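Local coordinates for protein pyoverdine synthetase F (Pseudomonas aeruginosa PAO1, PDB 6CUL) that is a single-chain alpha/beta protein of the pyoverdine synthetase system, built round a mixed seven-stranded sheet with helices packed about it, at residues I9-N14 and D146-V150; Y26-Y32 and E250-N254. All coordinates share one frame; numbering follows the deposited sequence.

Overall arrangement
Interaction 1 is partly buried and lies near the middle of the chain, its centre about 6 Å from the chain centre. Interaction 2 is a surface contact, about 19 Å out. Their centres are 22 Å apart and they share no secondary-structure element. Residues 9-14 and 146-150 leave neighbouring strands of the main sheet, 6-9 and 142-145. They are joined by three hydrogen bonds from backbone N-H groups, two to carbonyls and one to the S11 hydroxyl. Residues 26-32 belong to a small hairpin outside that sheet, and residues 250-254 to the helix 248-271. Here the Y26 and W253 rings do much of the packing, with R31 against the indole, one sound hydrogen bond and two weak ones.

Interaction 1: residues I9-N14 and D146-V150; sequences IWSLRN and DGLLV
L149 folds its side chain over S11, R13 and N14, while its backbone N bonds to S11 OG at 2.9 Å with an N-H...O angle of 175°. Chi1 (-47°) puts CG anti to the carbonyl carbon and lays it against S11, 3.2 Å from OG. The two methyls then divide. CD1 lies over part of one face of the R13 guanidinium, 3.4 Å from NE. CD2 touches N14 CB at 3.7 Å.

Both segments leave the C-terminal ends of adjacent parallel strands of the alpha/beta sheet, where the loop meets the first turn of helix 12-17. D146 N to I9 O, 3.0 Å, carries the strand pairing one step on. It breaks at G147, whose positive phi (60°) turns the chain out of the strand, and S11 N bonds to G147 O at 3.0 Å. I9 CG2 meets L148 CD2 at 3.6 Å.

S11 is at the N-cap position but makes no capping bond; its OG also bonds to D61. R13 NH1 makes salt bridges with D61 and D62. NE bonds to a citric acid, probably from the crystallisation liquor. Carboxylates thus meet the R13 charge beside an apolar methyl, and the salt bridges would probably restrict rotation of the guanidinium.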
# COMPACT_ATOMS: atom_id res chain seq x y z
N ILE A 9 3.93 -0.53 -6.89
CA ILE A 9 2.98 0.53 -7.19
C ILE A 9 2.29 1.16 -5.98
O ILE A 9 1.76 0.47 -5.19
CB ILE A 9 1.84 0.05 -8.15
CG1 ILE A 9 2.39 -0.72 -9.33
CG2 ILE A 9 1.04 1.22 -8.64
CD1 ILE A 9 1.33 -1.27 -10.22
N TRP A 10 2.30 2.47 -5.88
CA TRP A 10 1.61 3.15 -4.85
C TRP A 10 1.17 4.60 -5.20
O TRP A 10 1.82 5.30 -5.88
CB TRP A 10 2.44 3.11 -3.62
CG TRP A 10 3.64 3.91 -3.70
CD1 TRP A 10 4.23 4.37 -4.80
CD2 TRP A 10 4.44 4.33 -2.62
NE1 TRP A 10 5.33 5.05 -4.49
CE2 TRP A 10 5.49 5.04 -3.14
CE3 TRP A 10 4.40 4.12 -1.25
CZ2 TRP A 10 6.42 5.57 -2.38
CZ3 TRP A 10 5.33 4.64 -0.51
CH2 TRP A 10 6.33 5.35 -1.06
N SER A 11 0.06 5.02 -4.69
CA SER A 11 -0.36 6.33 -4.94
C SER A 11 0.37 7.18 -3.94
O SER A 11 0.08 7.05 -2.82
CB SER A 11 -1.84 6.45 -4.62
OG SER A 11 -2.67 5.87 -5.54
N LEU A 12 1.20 8.11 -4.35
CA LEU A 12 1.91 8.95 -3.42
C LEU A 12 1.00 9.69 -2.44
O LEU A 12 1.37 9.86 -1.33
CB LEU A 12 2.71 9.99 -4.17
CG LEU A 12 3.89 9.53 -4.98
CD1 LEU A 12 4.57 10.67 -5.64
CD2 LEU A 12 4.90 8.77 -4.17
N ARG A 13 -0.18 10.07 -2.85
CA ARG A 13 -1.10 10.75 -2.01
C ARG A 13 -1.50 9.91 -0.80
O ARG A 13 -1.73 10.45 0.20
CB ARG A 13 -2.29 11.25 -2.82
CG ARG A 13 -3.06 10.26 -3.65
CD ARG A 13 -3.77 10.94 -4.80
NE ARG A 13 -4.55 10.08 -5.63
CZ ARG A 13 -4.07 9.20 -6.45
NH1 ARG A 13 -2.80 9.04 -6.59
NH2 ARG A 13 -4.87 8.48 -7.12
N ASN A 14 -1.63 8.61 -0.97
CA ASN A 14 -1.90 7.69 0.07
C ASN A 14 -0.76 7.59 1.08
O ASN A 14 -0.98 7.41 2.19
CB ASN A 14 -2.26 6.37 -0.50
CG ASN A 14 -2.66 5.39 0.55
OD1 ASN A 14 -1.99 4.47 0.78
ND2 ASN A 14 -3.71 5.65 1.22
N ASP A 146 1.00 -1.20 -2.82
CA ASP A 146 0.86 -0.70 -1.49
C ASP A 146 0.10 0.62 -1.60
O ASP A 146 0.67 1.65 -1.93
CB ASP A 146 2.17 -0.38 -0.89
CG ASP A 146 2.07 0.69 0.17
OD1 ASP A 146 1.19 0.72 0.96
OD2 ASP A 146 2.92 1.55 0.17
N GLY A 147 -1.15 0.67 -1.24
CA GLY A 147 -1.88 1.91 -1.34
C GLY A 147 -2.04 2.57 -2.69
O GLY A 147 -1.87 3.74 -2.80
N LEU A 148 -2.30 1.80 -3.73
CA LEU A 148 -2.59 2.38 -5.02
C LEU A 148 -4.10 2.55 -5.03
O LEU A 148 -4.81 1.60 -4.94
CB LEU A 148 -2.14 1.48 -6.14
CG LEU A 148 -2.86 1.76 -7.45
CD1 LEU A 148 -2.59 3.14 -7.98
CD2 LEU A 148 -2.54 0.75 -8.50
N LEU A 149 -4.57 3.78 -5.16
CA LEU A 149 -5.96 4.16 -5.05
C LEU A 149 -6.93 3.76 -6.18
O LEU A 149 -8.10 3.77 -6.00
CB LEU A 149 -6.05 5.65 -4.71
CG LEU A 149 -5.21 6.28 -3.61
CD1 LEU A 149 -5.53 7.70 -3.34
CD2 LEU A 149 -5.36 5.51 -2.36
N VAL A 150 -6.40 3.44 -7.34
CA VAL A 150 -7.16 3.01 -8.45
C VAL A 150 -7.49 1.56 -8.20
O VAL A 150 -6.69 0.85 -7.67
CB VAL A 150 -6.37 3.21 -9.73
CG1 VAL A 150 -7.02 2.62 -10.94
CG2 VAL A 150 -6.13 4.66 -9.97

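Interaction 2: residues Y26-Y32 and E250-N254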
# COMPACT_ATOMS: atom_id res chain seq x y z
N TYR A 26 4.02 8.74 19.29
CA TYR A 26 3.62 7.39 19.64
C TYR A 26 3.97 7.15 21.08
O TYR A 26 4.94 7.70 21.52
CB TYR A 26 4.44 6.44 18.75
CG TYR A 26 4.27 5.01 19.04
CD1 TYR A 26 3.26 4.29 18.46
CD2 TYR A 26 5.10 4.37 19.90
CE1 TYR A 26 3.07 2.99 18.76
CE2 TYR A 26 4.91 3.08 20.19
CZ TYR A 26 3.90 2.40 19.62
OH TYR A 26 3.76 1.13 19.90
N LYS A 27 3.08 6.54 21.86
CA LYS A 27 3.40 6.18 23.24
C LYS A 27 3.95 7.33 24.10
O LYS A 27 4.82 7.11 24.96
CB LYS A 27 4.54 5.22 23.17
CG LYS A 27 4.24 3.81 23.42
CD LYS A 27 5.54 3.04 23.26
CE LYS A 27 6.28 2.84 24.55
NZ LYS A 27 7.57 2.25 24.19
N GLY A 28 3.49 8.54 23.93
CA GLY A 28 4.07 9.63 24.65
C GLY A 28 5.34 10.21 24.04
O GLY A 28 5.82 11.18 24.53
N GLU A 29 5.93 9.62 23.03
CA GLU A 29 7.06 10.24 22.35
C GLU A 29 6.98 10.17 20.86
O GLU A 29 6.01 10.56 20.41
CB GLU A 29 8.41 9.94 22.91
CG GLU A 29 9.01 11.25 23.37
CD GLU A 29 8.63 12.40 22.46
OE1 GLU A 29 9.27 12.59 21.43
OE2 GLU A 29 7.71 13.14 22.76
N GLN A 30 7.96 9.71 20.10
CA GLN A 30 7.82 9.69 18.65
C GLN A 30 8.33 8.46 17.93
O GLN A 30 9.16 7.78 18.45
CB GLN A 30 8.46 10.93 18.09
CG GLN A 30 7.43 11.99 17.81
CD GLN A 30 7.99 13.12 17.04
OE1 GLN A 30 9.15 13.51 17.20
NE2 GLN A 30 7.19 13.63 16.13
N ARG A 31 7.83 8.17 16.73
CA ARG A 31 8.26 7.00 16.05
C ARG A 31 8.33 7.47 14.60
O ARG A 31 7.55 8.22 14.14
CB ARG A 31 7.19 5.92 16.18
CG ARG A 31 7.59 4.57 16.73
CD ARG A 31 8.00 4.66 18.17
NE ARG A 31 8.19 3.43 18.90
CZ ARG A 31 8.52 3.41 20.17
NH1 ARG A 31 8.64 4.51 20.83
NH2 ARG A 31 8.75 2.30 20.79
N TYR A 32 9.27 6.97 13.86
CA TYR A 32 9.39 7.28 12.46
C TYR A 32 8.44 6.43 11.64
O TYR A 32 8.52 5.25 11.68
CB TYR A 32 10.83 7.09 12.02
CG TYR A 32 11.05 7.22 10.56
CD1 TYR A 32 11.19 8.44 9.94
CD2 TYR A 32 11.12 6.12 9.80
CE1 TYR A 32 11.38 8.54 8.63
CE2 TYR A 32 11.32 6.21 8.49
CZ TYR A 32 11.46 7.42 7.90
OH TYR A 32 11.63 7.38 6.59
N GLU A 250 -0.77 5.31 16.27
CA GLU A 250 -0.20 4.16 16.92
C GLU A 250 -0.60 2.82 16.30
O GLU A 250 0.18 1.97 16.18
CB GLU A 250 -0.53 4.14 18.39
CG GLU A 250 0.17 5.16 19.22
CD GLU A 250 -0.71 5.80 20.23
OE1 GLU A 250 -1.85 5.51 20.24
OE2 GLU A 250 -0.26 6.60 20.99
N LEU A 251 -1.84 2.65 15.95
CA LEU A 251 -2.27 1.42 15.31
C LEU A 251 -1.63 1.19 13.94
O LEU A 251 -1.19 0.13 13.69
CB LEU A 251 -3.78 1.35 15.22
CG LEU A 251 -4.39 0.06 14.72
CD1 LEU A 251 -3.66 -1.14 15.24
CD2 LEU A 251 -5.82 -0.04 15.13
N ARG A 252 -1.54 2.21 13.11
CA ARG A 252 -0.92 2.09 11.82
C ARG A 252 0.51 1.68 11.93
O ARG A 252 0.89 0.82 11.27
CB ARG A 252 -0.95 3.41 11.06
CG ARG A 252 -2.28 3.82 10.48
CD ARG A 252 -2.24 4.88 9.37
NE ARG A 252 -1.24 5.87 9.45
CZ ARG A 252 -1.47 7.14 9.51
NH1 ARG A 252 -2.66 7.61 9.49
NH2 ARG A 252 -0.47 7.95 9.57
N TRP A 253 1.26 2.35 12.78
CA TRP A 253 2.63 2.02 12.98
C TRP A 253 2.73 0.59 13.52
O TRP A 253 3.34 -0.17 12.93
CB TRP A 253 3.25 3.05 13.96
CG TRP A 253 4.73 3.10 14.03
CD1 TRP A 253 5.54 3.91 13.36
CD2 TRP A 253 5.56 2.28 14.82
NE1 TRP A 253 6.80 3.66 13.66
CE2 TRP A 253 6.84 2.65 14.57
CE3 TRP A 253 5.32 1.25 15.73
CZ2 TRP A 253 7.91 2.03 15.18
CZ3 TRP A 253 6.34 0.65 16.30
CH2 TRP A 253 7.63 1.03 16.04
N ASN A 254 2.04 0.23 14.53
CA ASN A 254 2.17 -1.10 14.99
C ASN A 254 1.80 -2.21 13.99
O ASN A 254 2.46 -3.19 13.91
CB ASN A 254 1.36 -1.25 16.22
CG ASN A 254 1.98 -0.56 17.38
OD1 ASN A 254 3.06 -0.11 17.33
ND2 ASN A 254 1.25 -0.48 18.42
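The Y26 and W253 rings meet obliquely, their planes 40° apart and the centroids of the Y26 ring and the W253 six-membered ring separated by 5.1 Å. W253 CE3 lies over one face of the Y26 ring, 4.2 Å from CE1. With CG anti to the backbone N (chi1 175°), the Y26 ring comes alongside the side chains of E250 and N254. It crosses the E250 chain obliquely, with CD1 3.3 Å from E250 CG. At the far end the N254 amide stands nearly perpendicular to the ring. N254 ND2 gives a weak bond to Y26 OH at 3.3 Å.

These residues join a two-stranded hairpin to the start of the long helix 248-271. Strands 23-26 and 29-32 are connected by a type I' turn from Y26 to E29, in which K27 and G28 both have positive phi. At this turn K27 N makes a weak bond to E250 OE2. The other oxygen, E250 OE1, bonds to the backbone N of T247.

Further along the hairpin, R31 crosses W253 at about a right angle. R31 CB sits over the five-membered ring in a CH-pi contact, 3.7 Å from its centroid. The detailed fit of the arginine chain on the indole is doubtful, since R31 CG is modelled too close to it. The guanidinium plane stands steeply to the indole and turns its edge to it, while Y26 CD2 lies over one guanidinium face. The indole N-H is used as well: W253 NE1 bonds to Y32 O at 3.1 Å, with an N-H...O angle of 150°. That oxygen lies near the indole plane, yet NE1 approaches from well above the carbonyl plane. The CB of Y32 points away from the helix, and its OH bonds to E38.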